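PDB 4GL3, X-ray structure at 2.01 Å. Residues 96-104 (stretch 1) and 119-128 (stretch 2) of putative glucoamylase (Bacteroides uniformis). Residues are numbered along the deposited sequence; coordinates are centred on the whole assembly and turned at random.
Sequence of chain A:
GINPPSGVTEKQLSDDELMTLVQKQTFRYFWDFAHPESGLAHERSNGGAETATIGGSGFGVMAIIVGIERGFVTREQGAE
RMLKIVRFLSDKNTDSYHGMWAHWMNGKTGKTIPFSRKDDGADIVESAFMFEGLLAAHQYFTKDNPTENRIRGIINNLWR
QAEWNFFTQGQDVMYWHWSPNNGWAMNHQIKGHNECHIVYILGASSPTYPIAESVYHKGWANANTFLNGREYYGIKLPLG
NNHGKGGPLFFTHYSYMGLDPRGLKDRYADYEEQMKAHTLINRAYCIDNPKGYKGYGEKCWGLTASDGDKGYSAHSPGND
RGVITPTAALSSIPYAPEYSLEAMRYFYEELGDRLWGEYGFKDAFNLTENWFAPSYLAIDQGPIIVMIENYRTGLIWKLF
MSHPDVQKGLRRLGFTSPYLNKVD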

# COMPACT_ATOMS: atom_id res chain seq x y z
N SER A 96 -21.20 0.23 4.71
CA SER A 96 -20.65 -0.56 3.63
C SER A 96 -21.65 -0.64 2.47
O SER A 96 -22.85 -0.44 2.65
CB SER A 96 -20.27 -1.99 4.09
OG SER A 96 -21.36 -2.77 4.56
N TYR A 97 -21.12 -0.94 1.29
CA TYR A 97 -21.86 -0.91 0.03
C TYR A 97 -21.39 -2.10 -0.79
O TYR A 97 -20.29 -2.13 -1.23
CB TYR A 97 -21.68 0.42 -0.72
CG TYR A 97 -21.74 1.62 0.21
CD1 TYR A 97 -20.58 2.06 0.87
CD2 TYR A 97 -22.93 2.32 0.42
CE1 TYR A 97 -20.62 3.14 1.74
CE2 TYR A 97 -23.00 3.41 1.30
CZ TYR A 97 -21.83 3.83 1.95
OH TYR A 97 -21.86 4.84 2.86
N HIS A 98 -22.28 -3.09 -0.96
CA HIS A 98 -21.97 -4.30 -1.73
C HIS A 98 -20.70 -4.98 -1.19
O HIS A 98 -19.88 -5.48 -1.95
CB HIS A 98 -21.91 -4.01 -3.22
CG HIS A 98 -23.27 -3.72 -3.83
ND1 HIS A 98 -24.07 -4.72 -4.33
CD2 HIS A 98 -23.92 -2.55 -4.07
CE1 HIS A 98 -25.20 -4.17 -4.80
NE2 HIS A 98 -25.12 -2.86 -4.65
N GLY A 99 -20.57 -4.98 0.13
CA GLY A 99 -19.44 -5.55 0.85
C GLY A 99 -18.20 -4.68 0.95
O GLY A 99 -17.21 -5.09 1.58
N MSE A 100 -18.21 -3.51 0.30
CA MSE A 100 -17.03 -2.66 0.26
C MSE A 100 -17.23 -1.51 1.21
O MSE A 100 -18.38 -1.12 1.52
CB MSE A 100 -16.78 -2.14 -1.14
CG MSE A 100 -16.76 -3.19 -2.25
SE MSE A 100 -15.23 -4.39 -1.99
CE MSE A 100 -15.56 -5.50 -3.53
N TRP A 101 -16.13 -0.91 1.65
CA TRP A 101 -16.17 0.33 2.42
C TRP A 101 -15.81 1.54 1.57
O TRP A 101 -15.22 1.40 0.47
CB TRP A 101 -15.21 0.23 3.64
CG TRP A 101 -15.45 -1.01 4.48
CD1 TRP A 101 -16.39 -1.17 5.43
CD2 TRP A 101 -14.73 -2.27 4.41
NE1 TRP A 101 -16.28 -2.44 6.02
CE2 TRP A 101 -15.28 -3.12 5.38
CE3 TRP A 101 -13.68 -2.73 3.64
CZ2 TRP A 101 -14.83 -4.40 5.56
CZ3 TRP A 101 -13.23 -4.02 3.81
CH2 TRP A 101 -13.78 -4.83 4.79
N ALA A 102 -16.15 2.71 2.10
CA ALA A 102 -15.69 4.01 1.63
C ALA A 102 -14.16 4.21 1.85
O ALA A 102 -13.51 3.44 2.57
CB ALA A 102 -16.52 5.15 2.24
N HIS A 103 -13.59 5.18 1.13
CA HIS A 103 -12.18 5.58 1.30
C HIS A 103 -12.00 6.06 2.76
O HIS A 103 -11.09 5.62 3.45
CB HIS A 103 -11.87 6.64 0.26
CG HIS A 103 -10.44 7.11 0.21
ND1 HIS A 103 -9.94 7.80 -0.89
CD2 HIS A 103 -9.43 7.05 1.11
CE1 HIS A 103 -8.67 8.11 -0.66
NE2 HIS A 103 -8.34 7.68 0.55
N TRP A 104 -12.85 6.98 3.20
CA TRP A 104 -12.80 7.53 4.55
C TRP A 104 -14.08 7.19 5.32
O TRP A 104 -15.16 7.20 4.75
CB TRP A 104 -12.69 9.04 4.50
CG TRP A 104 -11.34 9.59 4.12
CD1 TRP A 104 -10.20 8.90 3.99
CD2 TRP A 104 -11.02 10.95 3.88
NE1 TRP A 104 -9.16 9.75 3.67
CE2 TRP A 104 -9.65 11.02 3.59
CE3 TRP A 104 -11.78 12.13 3.87
CZ2 TRP A 104 -8.99 12.22 3.29
CZ3 TRP A 104 -11.12 13.34 3.60
CH2 TRP A 104 -9.73 13.37 3.31
N ASP A 119 -18.02 11.08 -4.55
CA ASP A 119 -17.29 9.89 -4.02
C ASP A 119 -17.67 9.71 -2.55
O ASP A 119 -16.92 10.06 -1.63
CB ASP A 119 -15.78 10.08 -4.17
CG ASP A 119 -14.95 8.87 -3.73
OD1 ASP A 119 -15.50 7.80 -3.32
OD2 ASP A 119 -13.70 9.01 -3.87
N ASP A 120 -18.85 9.14 -2.35
CA ASP A 120 -19.45 9.01 -1.02
C ASP A 120 -20.01 7.65 -0.76
O ASP A 120 -20.92 7.49 0.06
CB ASP A 120 -20.57 10.07 -0.88
CG ASP A 120 -21.75 9.84 -1.88
OD1 ASP A 120 -21.61 8.99 -2.80
OD2 ASP A 120 -22.80 10.51 -1.68
N GLY A 121 -19.52 6.67 -1.51
CA GLY A 121 -19.90 5.28 -1.35
C GLY A 121 -18.69 4.37 -1.29
O GLY A 121 -17.69 4.72 -0.69
N ALA A 122 -18.79 3.23 -1.96
CA ALA A 122 -17.71 2.27 -2.04
C ALA A 122 -16.50 2.87 -2.79
O ALA A 122 -16.65 3.60 -3.79
CB ALA A 122 -18.17 0.97 -2.74
N ASP A 123 -15.32 2.52 -2.26
CA ASP A 123 -14.02 2.68 -2.95
C ASP A 123 -13.37 1.32 -2.94
O ASP A 123 -12.93 0.79 -1.86
CB ASP A 123 -13.16 3.72 -2.26
CG ASP A 123 -11.82 3.93 -2.94
OD1 ASP A 123 -11.22 2.93 -3.42
OD2 ASP A 123 -11.42 5.11 -3.05
N ILE A 124 -13.35 0.65 -4.10
CA ILE A 124 -12.89 -0.73 -4.08
C ILE A 124 -11.38 -0.89 -4.07
O ILE A 124 -10.89 -2.01 -3.78
CB ILE A 124 -13.52 -1.64 -5.16
CG1 ILE A 124 -12.98 -1.35 -6.56
CG2 ILE A 124 -15.05 -1.53 -5.12
CD1 ILE A 124 -13.44 -2.44 -7.55
N VAL A 125 -10.65 0.17 -4.42
CA VAL A 125 -9.18 0.11 -4.36
C VAL A 125 -8.79 0.16 -2.88
O VAL A 125 -8.05 -0.69 -2.40
CB VAL A 125 -8.50 1.24 -5.17
CG1 VAL A 125 -6.98 1.23 -4.89
CG2 VAL A 125 -8.83 1.10 -6.69
N GLU A 126 -9.36 1.10 -2.14
CA GLU A 126 -9.10 1.18 -0.70
C GLU A 126 -9.56 -0.12 -0.03
O GLU A 126 -8.90 -0.69 0.85
CB GLU A 126 -9.82 2.38 -0.09
CG GLU A 126 -9.39 3.71 -0.68
CD GLU A 126 -8.02 4.16 -0.22
OE1 GLU A 126 -7.71 3.90 0.98
OE2 GLU A 126 -7.31 4.79 -1.03
N SER A 127 -10.69 -0.64 -0.47
CA SER A 127 -11.20 -1.86 0.18
C SER A 127 -10.30 -3.06 -0.13
O SER A 127 -10.12 -3.93 0.70
CB SER A 127 -12.64 -2.17 -0.28
OG SER A 127 -13.55 -1.23 0.25
N ALA A 128 -9.74 -3.09 -1.35
CA ALA A 128 -8.81 -4.15 -1.78
C ALA A 128 -7.53 -4.12 -0.90
O ALA A 128 -7.03 -5.17 -0.53
CB ALA A 128 -8.45 -4.02 -3.27
O HOH W 1 -15.57 6.63 -0.82
O HOH W 2 -11.61 7.69 -3.12

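A helix start makes a good docking site because its first backbone N-H groups, and the side chains that cap them, have bonds to make outside the helix's own pattern, and these can be shared with another segment of the same chain; this pair of segments from a putative glucoamylase illustrates the principle. Asp123 caps the helix, its OD1 accepting from Glu126 N at 2.9 Å. One turn on, Ser127 bridges the segments: its OG donates to Asp123 O (3.0 Å) and accepts from Trp101 N (3.0 Å). A small hydroxyl that both gives and takes suits this buried site, and Met100 CB packs against Ser127 OG at 3.6 Å. Trp101 also uses its carbonyl, with Asp123 N donating to Trp101 O at 3.0 Å in a nearly straight bond.

His103, the residue with the most covered surface, lies beside the helix's first turn. One face of its flat ring receives Glu126 CG, 3.9 Å from the ring centroid, while water 2 links His103 ND1 (2.8 Å) to Asp119 OD2 and Asp123 OD2 (2.6 Å each).

Selenomethionine Met100 supplies much of the apolar contact, its CB 3.8 Å from Ala122 CB and its CG 3.7 Å from Ile124 CG2. Nearby, Gly121 lays its CA over the Tyr97 ring, 4.0 Å from the centroid, an approach in which backbone itself meets the aromatic face. Together the segments bury 580 Å², counting both sides.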